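Local coordinates for vacuolar protein sorting protein 36 (Saccharomyces cerevisiae, PDB 2CAY) that belongs to the ESCRT-II complex and probably binds membrane lipids through its N-terminal PH (GLUE) domain in sorting cargo to multivesicular bodies, at residues A[96-101]-A[123-128]. Residues are numbered along the deposited sequence; the frame is centred on the assembly and turned at random.
Sequences PRLILF and LFSQAT. With SO4 (sulfate ion), chain C.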
loop_
_atom_site.group_PDB
_atom_site.type_symbol
_atom_site.label_atom_id
_atom_site.label_comp_id
_atom_site.label_asym_id
_atom_site.label_seq_id
_atom_site.Cartn_x
_atom_site.Cartn_y
_atom_site.Cartn_z
ATOM N N PRO A 96 -6.703 10.481 3.102
ATOM C CA PRO A 96 -6.326 9.236 3.817
ATOM C C PRO A 96 -7.573 8.475 4.310
ATOM O O PRO A 96 -8.636 9.087 4.453
ATOM C CB PRO A 96 -5.487 9.723 5.021
ATOM C CG PRO A 96 -5.273 11.183 4.839
ATOM C CD PRO A 96 -6.219 11.708 3.776
ATOM N N ARG A 97 -7.434 7.178 4.536
ATOM C CA ARG A 97 -8.571 6.296 4.843
ATOM C C ARG A 97 -8.217 5.437 6.032
ATOM O O ARG A 97 -7.069 4.946 6.175
ATOM C CB ARG A 97 -8.850 5.352 3.669
ATOM C CG ARG A 97 -9.028 6.014 2.296
ATOM C CD ARG A 97 -10.411 6.554 2.114
ATOM N NE ARG A 97 -10.589 7.108 0.747
ATOM C CZ ARG A 97 -11.016 6.440 -0.324
ATOM N NH1 ARG A 97 -11.322 5.148 -0.255
ATOM N NH2 ARG A 97 -11.095 7.082 -1.513
ATOM N N LEU A 98 -9.205 5.215 6.887
ATOM C CA LEU A 98 -9.091 4.146 7.874
ATOM C C LEU A 98 -10.029 2.987 7.471
ATOM O O LEU A 98 -11.234 3.175 7.368
ATOM C CB LEU A 98 -9.363 4.651 9.296
ATOM C CG LEU A 98 -9.220 3.586 10.411
ATOM C CD1 LEU A 98 -7.746 3.152 10.562
ATOM C CD2 LEU A 98 -9.761 4.096 11.752
ATOM N N ILE A 99 -9.448 1.819 7.215
ATOM C CA ILE A 99 -10.186 0.623 6.720
ATOM C C ILE A 99 -10.537 -0.278 7.903
ATOM O O ILE A 99 -9.658 -0.644 8.687
ATOM C CB ILE A 99 -9.305 -0.208 5.725
ATOM C CG1 ILE A 99 -8.574 0.674 4.710
ATOM C CG2 ILE A 99 -10.083 -1.396 5.086
ATOM C CD1 ILE A 99 -9.399 1.697 4.093
ATOM N N LEU A 100 -11.820 -0.571 8.056
ATOM C CA LEU A 100 -12.306 -1.445 9.147
ATOM C C LEU A 100 -12.661 -2.825 8.590
ATOM O O LEU A 100 -13.534 -2.931 7.711
ATOM C CB LEU A 100 -13.545 -0.819 9.811
ATOM C CG LEU A 100 -13.408 0.673 10.133
ATOM C CD1 LEU A 100 -14.724 1.221 10.770
ATOM C CD2 LEU A 100 -12.219 0.905 11.040
ATOM N N PHE A 101 -12.021 -3.856 9.153
ATOM C CA PHE A 101 -12.283 -5.266 8.820
ATOM C C PHE A 101 -13.162 -5.923 9.874
ATOM O O PHE A 101 -12.846 -5.841 11.080
ATOM C CB PHE A 101 -10.963 -6.019 8.753
ATOM C CG PHE A 101 -10.198 -5.799 7.491
ATOM C CD1 PHE A 101 -10.798 -5.208 6.385
ATOM C CD2 PHE A 101 -8.920 -6.323 7.359
ATOM C CE1 PHE A 101 -10.102 -5.060 5.212
ATOM C CE2 PHE A 101 -8.219 -6.179 6.168
ATOM C CZ PHE A 101 -8.824 -5.540 5.105
ATOM N N LEU A 123 -4.231 10.680 14.337
ATOM C CA LEU A 123 -4.541 10.514 15.772
ATOM C C LEU A 123 -5.815 9.676 15.997
ATOM O O LEU A 123 -5.883 8.872 16.925
ATOM C CB LEU A 123 -4.698 11.872 16.440
ATOM C CG LEU A 123 -3.421 12.744 16.554
ATOM C CD1 LEU A 123 -3.775 14.099 17.163
ATOM C CD2 LEU A 123 -2.366 12.008 17.389
ATOM N N PHE A 124 -6.817 9.883 15.144
ATOM C CA PHE A 124 -8.042 9.080 15.228
ATOM C C PHE A 124 -7.762 7.602 15.007
ATOM O O PHE A 124 -8.260 6.736 15.740
ATOM C CB PHE A 124 -9.124 9.562 14.270
ATOM C CG PHE A 124 -10.484 8.920 14.551
ATOM C CD1 PHE A 124 -11.396 9.523 15.409
ATOM C CD2 PHE A 124 -10.807 7.681 13.997
ATOM C CE1 PHE A 124 -12.648 8.879 15.690
ATOM C CE2 PHE A 124 -12.058 7.062 14.260
ATOM C CZ PHE A 124 -12.957 7.664 15.118
ATOM N N SER A 125 -6.968 7.307 13.992
ATOM C CA SER A 125 -6.657 5.920 13.657
ATOM C C SER A 125 -5.845 5.265 14.763
ATOM O O SER A 125 -6.097 4.129 15.122
ATOM C CB SER A 125 -5.914 5.836 12.332
ATOM O OG SER A 125 -6.728 6.385 11.302
ATOM N N GLN A 126 -4.856 5.991 15.291
ATOM C CA GLN A 126 -4.049 5.455 16.402
ATOM C C GLN A 126 -4.910 5.137 17.645
ATOM O O GLN A 126 -4.760 4.070 18.267
ATOM C CB GLN A 126 -2.931 6.452 16.755
ATOM C CG GLN A 126 -1.790 6.393 15.692
ATOM C CD GLN A 126 -0.727 7.487 15.867
ATOM O OE1 GLN A 126 -0.981 8.534 16.469
ATOM N NE2 GLN A 126 0.471 7.242 15.326
ATOM N N ALA A 127 -5.815 6.037 17.984
ATOM C CA ALA A 127 -6.705 5.841 19.127
ATOM C C ALA A 127 -7.633 4.611 18.863
ATOM O O ALA A 127 -7.891 3.798 19.742
ATOM C CB ALA A 127 -7.538 7.097 19.340
ATOM N N THR A 128 -8.110 4.479 17.629
ATOM C CA THR A 128 -8.998 3.357 17.262
ATOM C C THR A 128 -8.260 2.015 17.346
ATOM O O THR A 128 -8.805 1.042 17.870
ATOM C CB THR A 128 -9.597 3.550 15.831
ATOM O OG1 THR A 128 -10.359 4.772 15.790
ATOM C CG2 THR A 128 -10.532 2.354 15.480
HETATM S S SO4 C . -11.869 10.619 -0.880
HETATM O O1 SO4 C . -12.915 9.916 -0.160
HETATM O O2 SO4 C . -11.767 12.004 -0.420
HETATM O O3 SO4 C . -12.260 10.627 -2.301
HETATM O O4 SO4 C . -10.568 10.036 -0.684
#
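Phe124, whose ring edge meets Leu98, has its carbonyl O gripped twice by Thr128: by the main-chain N and, at 2.9 Å, by OG1, the two arriving from opposite faces of the carbonyl plane. OG1 stands 37° out of that plane, and this bond fixes the hydroxyl's rotation. The setting is the PH fold, whose C-terminal helix, 122-137, packs against two antiparallel sheets; here the axes of strand 97-101 and helix 123-128 come within 9.5 Å, their N-to-C directions 23° apart. Leu98 is the strand's main contact. Its CG lies anti to the backbone N (chi1 -178°), which brings both methyls onto the helix: CD1 settles 3.5 Å from Ser125 OG, while CD2 sits 4.1 Å from Thr128 CB and meets the edge of the Phe124 ring at CD2, 4.4 Å away. Ser125 OG, though against Leu98 CD1, is satisfied by Gly121 O one turn earlier. Beyond Leu98, the Phe124 ring reaches Leu114 in one sheet and Ile55 and Leu57 in the other, so the helix joins both. Arg97 turns away from the helix to a sulfate, probably from the crystallisation liquor, which Tyr41, Ser95, Ser115 and Arg117 also bind, while Gln113 OE1 holds Arg97 NH1 and Tyr41 adds a cation-pi contact. Replacing Arg97 by alanine is likely to leave the sulfate without its charged mate on this strand and Gln113 OE1 without the NH1 donor. Arg97 NE and NH2 converge on the single oxygen O4 of the sulfate, in the guanidinium plane, NE at 3.3 Å and NH2 at 3.1 Å.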